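Long-range contacts in mannan endo-1,4-beta-mannosidase (Bacillus subtilis, PDB 3CBW), which catalyses the random endo-hydrolysis of beta-1,4-mannosidic linkages in mannan, galactomannan and glucomannan, and so takes part in glucomannan breakdown: residues 67-72 with 329-334; 187-192 with 228-233. The protein carries 3 engineered substitutions. All coordinates share one frame; numbering follows the deposited sequence.

Contact 1 (67-72 with 329-334); sequences GQSPAI and LNKGEI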
ATOM      1  N   GLY A  67      10.429 -12.430  18.035  1.00 16.49           N
ATOM      2  CA  GLY A  67      11.676 -12.946  17.483  1.00 16.09           C
ATOM      3  C   GLY A  67      11.801 -12.828  15.971  1.00 15.89           C
ATOM      4  O   GLY A  67      12.818 -13.200  15.415  1.00 16.19           O
ATOM      5  N   GLN A  68      10.763 -12.317  15.309  1.00 15.29           N
ATOM      6  CA  GLN A  68      10.738 -12.188  13.859  1.00 14.85           C
ATOM      7  C   GLN A  68      10.473 -10.748  13.487  1.00 13.84           C
ATOM      8  O   GLN A  68       9.926  -9.986  14.278  1.00 13.82           O
ATOM      9  CB  GLN A  68       9.631 -13.064  13.281  1.00 15.24           C
ATOM     10  CG  GLN A  68       9.794 -14.556  13.557  1.00 17.80           C
ATOM     11  CD  GLN A  68      10.930 -15.169  12.776  1.00 21.70           C
ATOM     12  OE1 GLN A  68      11.102 -14.909  11.580  1.00 23.45           O
ATOM     13  NE2 GLN A  68      11.717 -15.996  13.446  1.00 22.97           N
ATOM     14  N   SER A  69      10.835 -10.381  12.261  1.00 13.19           N
ATOM     15  CA  SER A  69      10.568  -9.035  11.751  1.00 12.30           C
ATOM     16  C   SER A  69       9.606  -9.092  10.565  1.00 11.07           C
ATOM     17  O   SER A  69       9.616 -10.070   9.820  1.00 10.27           O
ATOM     18  CB  SER A  69      11.861  -8.351  11.308  1.00 13.01           C
ATOM     19  OG  SER A  69      12.771  -8.237  12.384  1.00 15.06           O
ATOM     20  N   PRO A  70       8.797  -8.030  10.364  1.00 10.12           N
ATOM     21  CA  PRO A  70       7.882  -8.048   9.217  1.00  9.79           C
ATOM     22  C   PRO A  70       8.636  -8.119   7.893  1.00  9.09           C
ATOM     23  O   PRO A  70       9.676  -7.462   7.724  1.00  9.39           O
ATOM     24  CB  PRO A  70       7.128  -6.716   9.334  1.00  9.80           C
ATOM     25  CG  PRO A  70       7.971  -5.847  10.227  1.00 10.50           C
ATOM     26  CD  PRO A  70       8.673  -6.797  11.164  1.00 10.20           C
ATOM     27  N   ALA A  71       8.143  -8.926   6.960  1.00  8.74           N
ATOM     28  CA  ALA A  71       8.743  -8.972   5.630  1.00  8.49           C
ATOM     29  C   ALA A  71       8.648  -7.628   4.903  1.00  8.51           C
ATOM     30  O   ALA A  71       9.595  -7.218   4.220  1.00  8.99           O
ATOM     31  CB  ALA A  71       8.139 -10.088   4.795  1.00  8.80           C
ATOM     32  N   ILE A  72       7.511  -6.947   5.048  1.00  8.09           N
ATOM     33  CA  ILE A  72       7.269  -5.667   4.407  1.00  7.93           C
ATOM     34  C   ILE A  72       7.274  -4.550   5.445  1.00  7.82           C
ATOM     35  O   ILE A  72       6.699  -4.695   6.531  1.00  7.96           O
ATOM     36  CB  ILE A  72       5.914  -5.695   3.679  1.00  7.79           C
ATOM     37  CG1 ILE A  72       5.963  -6.728   2.551  1.00  8.59           C
ATOM     38  CG2 ILE A  72       5.540  -4.294   3.149  1.00  8.46           C
ATOM     39  CD1 ILE A  72       4.604  -7.095   2.011  1.00 10.47           C
ATOM     40  N   LEU A 329       5.456 -15.532   6.116  1.00 10.40           N
ATOM     41  CA  LEU A 329       6.801 -15.345   5.617  1.00 10.16           C
ATOM     42  C   LEU A 329       7.329 -14.012   6.139  1.00  9.43           C
ATOM     43  O   LEU A 329       6.741 -12.954   5.881  1.00  9.59           O
ATOM     44  CB  LEU A 329       6.760 -15.385   4.090  1.00 10.63           C
ATOM     45  CG  LEU A 329       8.075 -15.450   3.321  1.00 10.59           C
ATOM     46  CD1 LEU A 329       7.847 -15.992   1.913  1.00 12.12           C
ATOM     47  CD2 LEU A 329       8.790 -14.099   3.278  1.00 11.34           C
ATOM     48  N   ASN A 330       8.445 -14.068   6.864  1.00  9.53           N
ATOM     49  CA  ASN A 330       8.994 -12.906   7.544  1.00  9.66           C
ATOM     50  C   ASN A 330      10.279 -12.405   6.892  1.00  9.70           C
ATOM     51  O   ASN A 330      10.785 -13.012   5.943  1.00 10.05           O
ATOM     52  CB  ASN A 330       9.198 -13.240   9.024  1.00 10.24           C
ATOM     53  CG  ASN A 330       7.892 -13.572   9.703  1.00 10.51           C
ATOM     54  OD1 ASN A 330       6.896 -12.879   9.512  1.00 10.44           O
ATOM     55  ND2 ASN A 330       7.873 -14.644  10.472  1.00 11.74           N
ATOM     56  N   LYS A 331      10.772 -11.266   7.371  1.00  9.75           N
ATOM     57  CA  LYS A 331      12.011 -10.696   6.871  1.00 10.44           C
ATOM     58  C   LYS A 331      13.102 -11.763   6.886  1.00 10.89           C
ATOM     59  O   LYS A 331      13.259 -12.486   7.874  1.00 11.57           O
ATOM     60  CB  LYS A 331      12.424  -9.518   7.751  1.00 10.35           C
ATOM     61  CG  LYS A 331      13.497  -8.628   7.141  1.00 11.01           C
ATOM     62  CD  LYS A 331      14.007  -7.611   8.157  1.00 11.29           C
ATOM     63  CE  LYS A 331      14.912  -6.559   7.506  1.00 11.42           C
ATOM     64  NZ  LYS A 331      15.550  -5.697   8.553  1.00 12.96           N
ATOM     65  N   GLY A 332      13.835 -11.857   5.781  1.00 11.11           N
ATOM     66  CA  GLY A 332      14.916 -12.842   5.643  1.00 11.95           C
ATOM     67  C   GLY A 332      14.494 -14.131   4.955  1.00 12.55           C
ATOM     68  O   GLY A 332      15.335 -15.011   4.719  1.00 13.90           O
ATOM     69  N   GLU A 333      13.204 -14.270   4.640  1.00 13.22           N
ATOM     70  CA  GLU A 333      12.674 -15.499   4.028  1.00 13.77           C
ATOM     71  C   GLU A 333      12.263 -15.326   2.560  1.00 13.95           C
ATOM     72  O   GLU A 333      11.613 -16.203   1.984  1.00 14.22           O
ATOM     73  CB  GLU A 333      11.513 -16.060   4.852  1.00 14.33           C
ATOM     74  CG  GLU A 333      11.892 -16.425   6.273  1.00 16.78           C
ATOM     75  CD  GLU A 333      10.794 -17.205   6.974  1.00 19.43           C
ATOM     76  OE1 GLU A 333       9.720 -16.631   7.234  1.00 19.42           O
ATOM     77  OE2 GLU A 333      11.003 -18.408   7.260  1.00 22.73           O
ATOM     78  N   ILE A 334      12.660 -14.218   1.948  1.00 14.30           N
ATOM     79  CA  ILE A 334      12.407 -13.985   0.525  1.00 14.81           C
ATOM     80  C   ILE A 334      13.534 -14.663  -0.247  1.00 15.26           C
ATOM     81  O   ILE A 334      13.288 -15.503  -1.112  1.00 13.90           O
ATOM     82  CB  ILE A 334      12.323 -12.476   0.187  1.00 14.73           C
ATOM     83  CG1 ILE A 334      11.186 -11.828   0.990  1.00 14.81           C
ATOM     84  CG2 ILE A 334      12.101 -12.266  -1.302  1.00 15.95           C
ATOM     85  CD1 ILE A 334      11.123 -10.311   0.898  1.00 15.02           C
TER
HETATM   86  O   HOH W   1      12.285 -12.325  10.586  1.00 15.45           O
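Gln68 and Asn330 both set CG anti to their own carbonyl carbon, and a further bend at chi2 (-71°) folds the Gln68 chain back so that the two side chains cross at about a right angle, with their amide planes 38° apart. The resulting bond is weak: Asn330 ND2 lies 3.4 Å from Gln68 OE1. Stronger hydrogen bonds hold the Asn330 amide, OD1 with Ser43 OG and ND2 with the carbonyl of Tyr323. The main direct link is backbone to backbone, Lys331 N to Ser69 O at 3.0 Å and nearly straight (166°), with the donor above the carbonyl plane. A water joins the same parts, accepting from Ser69 N and donating to Gln68 OE1 and Lys331 O. Beyond the polar pair, Ala71 CB rests 3.4 Å from Leu329 O and 4.3 Å from Leu329 CD2. Lys331 CB packs 3.8 Å from Ser69 CB; with CG anti to the backbone N, the extended chain leads away to a cation-pi contact with Tyr102. Glu333 OE1 receives Asn330 N at 2.9 Å through its anti lone pair, bracing the type II turn 330-333. The contact thus joins the loop from helix 57-66 into strand 72-79 to the turn after strand 328-329, both beside strand 41-49, whose Leu42 touches Ala71 and Leu329.

Contact 2 (187-192 with 228-233); sequences TSYNQK and ANRDFK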
ATOM      1  N   THR A 187     -17.687  11.244  -1.856  1.00 12.21           N
ATOM      2  CA  THR A 187     -18.006  12.415  -1.042  1.00 12.93           C
ATOM      3  C   THR A 187     -19.060  12.150   0.032  1.00 13.27           C
ATOM      4  O   THR A 187     -19.156  12.892   1.011  1.00 13.55           O
ATOM      5  CB  THR A 187     -18.437  13.612  -1.901  1.00 12.90           C
ATOM      6  OG1 THR A 187     -19.579  13.255  -2.686  1.00 13.41           O
ATOM      7  CG2 THR A 187     -17.282  14.053  -2.811  1.00 14.26           C
ATOM      8  N   SER A 188     -19.863  11.113  -0.177  1.00 13.02           N
ATOM      9  CA  SER A 188     -20.855  10.691   0.794  1.00 13.17           C
ATOM     10  C   SER A 188     -20.788   9.182   0.961  1.00 12.49           C
ATOM     11  O   SER A 188     -20.511   8.448   0.008  1.00 12.43           O
ATOM     12  CB  SER A 188     -22.263  11.089   0.346  1.00 13.52           C
ATOM     13  OG  SER A 188     -22.508  12.470   0.570  1.00 15.78           O
ATOM     14  N   TYR A 189     -21.072   8.751   2.180  1.00 11.75           N
ATOM     15  CA  TYR A 189     -21.045   7.361   2.604  1.00 11.81           C
ATOM     16  C   TYR A 189     -21.778   6.443   1.639  1.00 12.28           C
ATOM     17  O   TYR A 189     -23.000   6.539   1.486  1.00 12.80           O
ATOM     18  CB  TYR A 189     -21.694   7.306   3.986  1.00 12.78           C
ATOM     19  CG  TYR A 189     -21.821   5.947   4.613  1.00 13.18           C
ATOM     20  CD1 TYR A 189     -20.820   5.455   5.441  1.00 13.79           C
ATOM     21  CD2 TYR A 189     -22.967   5.167   4.422  1.00 13.30           C
ATOM     22  CE1 TYR A 189     -20.934   4.203   6.046  1.00 14.54           C
ATOM     23  CE2 TYR A 189     -23.085   3.900   5.021  1.00 14.47           C
ATOM     24  CZ  TYR A 189     -22.063   3.437   5.831  1.00 14.81           C
ATOM     25  OH  TYR A 189     -22.146   2.204   6.439  1.00 17.31           O
ATOM     26  N   ASN A 190     -21.027   5.545   0.995  1.00 12.01           N
ATOM     27  CA  ASN A 190     -21.597   4.531   0.082  1.00 12.54           C
ATOM     28  C   ASN A 190     -22.496   5.101  -1.013  1.00 12.97           C
ATOM     29  O   ASN A 190     -23.406   4.434  -1.495  1.00 13.85           O
ATOM     30  CB  ASN A 190     -22.325   3.424   0.861  1.00 12.48           C
ATOM     31  CG  ASN A 190     -21.365   2.451   1.512  1.00 11.76           C
ATOM     32  OD1 ASN A 190     -20.221   2.293   1.066  1.00 13.00           O
ATOM     33  ND2 ASN A 190     -21.832   1.761   2.546  1.00 13.49           N
ATOM     34  N   GLN A 191     -22.221   6.329  -1.418  1.00 13.05           N
ATOM     35  CA  GLN A 191     -23.017   7.001  -2.429  1.00 14.03           C
ATOM     36  C   GLN A 191     -22.302   6.896  -3.765  1.00 13.81           C
ATOM     37  O   GLN A 191     -21.248   7.505  -3.967  1.00 13.60           O
ATOM     38  CB  GLN A 191     -23.238   8.461  -2.030  1.00 14.94           C
ATOM     39  CG  GLN A 191     -24.055   9.283  -3.026  1.00 17.54           C
ATOM     40  CD  GLN A 191     -23.841  10.779  -2.859  1.00 21.38           C
ATOM     41  OE1 GLN A 191     -22.816  11.326  -3.272  1.00 22.08           O
ATOM     42  NE2 GLN A 191     -24.817  11.449  -2.260  1.00 23.44           N
ATOM     43  N   LYS A 192     -22.870   6.113  -4.672  1.00 14.20           N
ATOM     44  CA  LYS A 192     -22.291   5.971  -5.998  1.00 14.51           C
ATOM     45  C   LYS A 192     -22.400   7.310  -6.716  1.00 14.64           C
ATOM     46  O   LYS A 192     -23.440   7.964  -6.675  1.00 16.12           O
ATOM     47  CB  LYS A 192     -22.981   4.862  -6.794  1.00 15.33           C
ATOM     48  CG  LYS A 192     -22.160   4.373  -7.983  1.00 17.26           C
ATOM     49  CD  LYS A 192     -22.835   3.220  -8.701  1.00 20.87           C
ATOM     50  CE  LYS A 192     -21.917   2.671  -9.781  1.00 24.10           C
ATOM     51  NZ  LYS A 192     -22.480   1.458 -10.433  1.00 25.78           N
ATOM     52  N   ALA A 228     -12.321  -2.074   2.846  1.00  8.33           N
ATOM     53  CA  ALA A 228     -13.210  -3.229   3.007  1.00  8.77           C
ATOM     54  C   ALA A 228     -14.594  -2.876   3.527  1.00  9.42           C
ATOM     55  O   ALA A 228     -15.536  -3.641   3.341  1.00  9.98           O
ATOM     56  CB  ALA A 228     -12.576  -4.250   3.928  1.00  9.40           C
ATOM     57  N   ASN A 229     -14.714  -1.735   4.197  1.00  9.79           N
ATOM     58  CA  ASN A 229     -15.946  -1.384   4.881  1.00 10.79           C
ATOM     59  C   ASN A 229     -16.825  -0.408   4.117  1.00  9.91           C
ATOM     60  O   ASN A 229     -17.713   0.203   4.701  1.00 10.47           O
ATOM     61  CB  ASN A 229     -15.636  -0.858   6.294  1.00 12.44           C
ATOM     62  CG  ASN A 229     -14.965  -1.901   7.183  1.00 17.03           C
ATOM     63  OD1 ASN A 229     -15.078  -3.105   6.947  1.00 21.10           O
ATOM     64  ND2 ASN A 229     -14.258  -1.437   8.209  1.00 20.75           N
ATOM     65  N   ARG A 230     -16.595  -0.295   2.814  1.00  9.21           N
ATOM     66  CA  ARG A 230     -17.443   0.512   1.941  1.00  9.53           C
ATOM     67  C   ARG A 230     -17.716  -0.241   0.650  1.00  9.91           C
ATOM     68  O   ARG A 230     -16.973  -1.155   0.285  1.00  9.64           O
ATOM     69  CB  ARG A 230     -16.775   1.859   1.643  1.00  9.58           C
ATOM     70  CG  ARG A 230     -16.592   2.763   2.862  1.00  9.85           C
ATOM     71  CD  ARG A 230     -17.929   3.254   3.399  1.00 10.24           C
ATOM     72  NE  ARG A 230     -17.780   4.243   4.468  1.00 10.12           N
ATOM     73  CZ  ARG A 230     -17.644   3.951   5.759  1.00 11.40           C
ATOM     74  NH1 ARG A 230     -17.629   2.687   6.181  1.00 12.77           N
ATOM     75  NH2 ARG A 230     -17.537   4.936   6.640  1.00 12.47           N
ATOM     76  N   ASP A 231     -18.785   0.147  -0.038  1.00 11.12           N
ATOM     77  CA  ASP A 231     -19.169  -0.479  -1.295  1.00 11.83           C
ATOM     78  C   ASP A 231     -18.218  -0.101  -2.429  1.00 11.73           C
ATOM     79  O   ASP A 231     -17.279   0.679  -2.238  1.00 11.48           O
ATOM     80  CB  ASP A 231     -20.600  -0.056  -1.671  1.00 12.45           C
ATOM     81  CG  ASP A 231     -21.641  -0.483  -0.648  1.00 14.85           C
ATOM     82  OD1 ASP A 231     -21.412  -1.459   0.097  1.00 16.46           O
ATOM     83  OD2 ASP A 231     -22.710   0.167  -0.617  1.00 17.54           O
ATOM     84  N   PHE A 232     -18.464  -0.673  -3.606  1.00 12.66           N
ATOM     85  CA  PHE A 232     -17.833  -0.260  -4.857  1.00 13.26           C
ATOM     86  C   PHE A 232     -16.364  -0.623  -4.938  1.00 13.14           C
ATOM     87  O   PHE A 232     -15.568   0.140  -5.481  1.00 13.96           O
ATOM     88  CB  PHE A 232     -18.022   1.246  -5.124  1.00 14.09           C
ATOM     89  CG  PHE A 232     -19.396   1.757  -4.790  1.00 14.68           C
ATOM     90  CD1 PHE A 232     -20.529   1.204  -5.375  1.00 16.42           C
ATOM     91  CD2 PHE A 232     -19.551   2.784  -3.868  1.00 15.14           C
ATOM     92  CE1 PHE A 232     -21.803   1.672  -5.040  1.00 17.23           C
ATOM     93  CE2 PHE A 232     -20.808   3.258  -3.533  1.00 16.20           C
ATOM     94  CZ  PHE A 232     -21.935   2.701  -4.112  1.00 16.12           C
ATOM     95  N   LYS A 233     -16.003  -1.793  -4.430  1.00 12.60           N
ATOM     96  CA  LYS A 233     -14.593  -2.166  -4.380  1.00 12.89           C
ATOM     97  C   LYS A 233     -13.952  -2.259  -5.745  1.00 12.14           C
ATOM     98  O   LYS A 233     -12.770  -1.975  -5.871  1.00 12.32           O
ATOM     99  CB  LYS A 233     -14.391  -3.507  -3.686  1.00 13.46           C
ATOM    100  CG  LYS A 233     -14.207  -3.455  -2.201  1.00 17.29           C
ATOM    101  CD  LYS A 233     -15.477  -3.825  -1.529  1.00 17.34           C
ATOM    102  CE  LYS A 233     -15.333  -3.917  -0.029  1.00 16.69           C
ATOM    103  NZ  LYS A 233     -16.679  -3.909   0.565  1.00 16.46           N
TER
HETATM  104  O   HOH W   2     -20.549  -0.252   4.176  1.00 23.60           O
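One direct hydrogen bond crosses between 187-192 and 228-233: Asp231 N donates to Asn190 OD1 at 2.8 Å, almost straight at 174°, from above the amide carbonyl plane. The other end of that amide is tied through water, which accepts from Asn190 ND2 and donates to Asn229 O. Flat-group packing accompanies these bonds. The Asp231 carboxylate stacks on the Asn190 amide, planes only 8° apart, with Asp231 OD2 3.4 Å from Asn190 CG. Tyr189, its CG anti to the backbone N, brings CE1 over the centre of the Arg230 guanidinium, 3.3 Å from Arg230 CZ; the planes are 58° apart, so this is no parallel stack. The guanidinium is fixed by charge and by the preceding carbonyl: the chain bends at chi2, NE forms a salt bridge with Glu180, and Arg230 NH1 reaches Asn229 O at 2.9 Å in the guanidinium plane. Replacing Arg230, for instance by an alanine here, would probably loosen Tyr189 and Glu180, since the guanidinium on which Tyr189 CE1 rests and the salt-bridge partner of Glu180 would both be gone. Apolar contact is made by Phe232, whose CZ meets Lys192 CB at 3.6 Å, Lys192 CG lying over one ring face, while Asn190 O sits at the ring edge, 3.5 Å from Phe232 CZ. The type II turn 188-191, with Asn190 at positive phi, presents its amide to this loop. Such pairing of loops that follow successive strands, here 169-172 and 220-224, belongs to the C-terminal rim of a TIM barrel, where GH26 enzymes carry their active site; Arg230 touches Trp181, a substrate-binding residue by similarity.

How the contacts relate
Contact 1 is partly buried, four of its seven touching residues being buried and none exposed, whereas contact 2 lies at the surface, with four exposed and none buried. They share no helix or strand: 67-72 and 329-334 flank strand 41-49, while 187-192 and 228-233 follow strands 169-172 and 220-224. Their centres are 34 Å apart, on opposite sides of the chain's centre, and contact 2 is nested within the chain loop that contact 1 closes. Chemistry differs accordingly. Contact 1 relies on a main-chain bond and an alanine-leucine contact, contact 2 on a side-chain acceptor, an amide-carboxylate stack and a tilted ring-guanidinium contact; each also uses one bridging water.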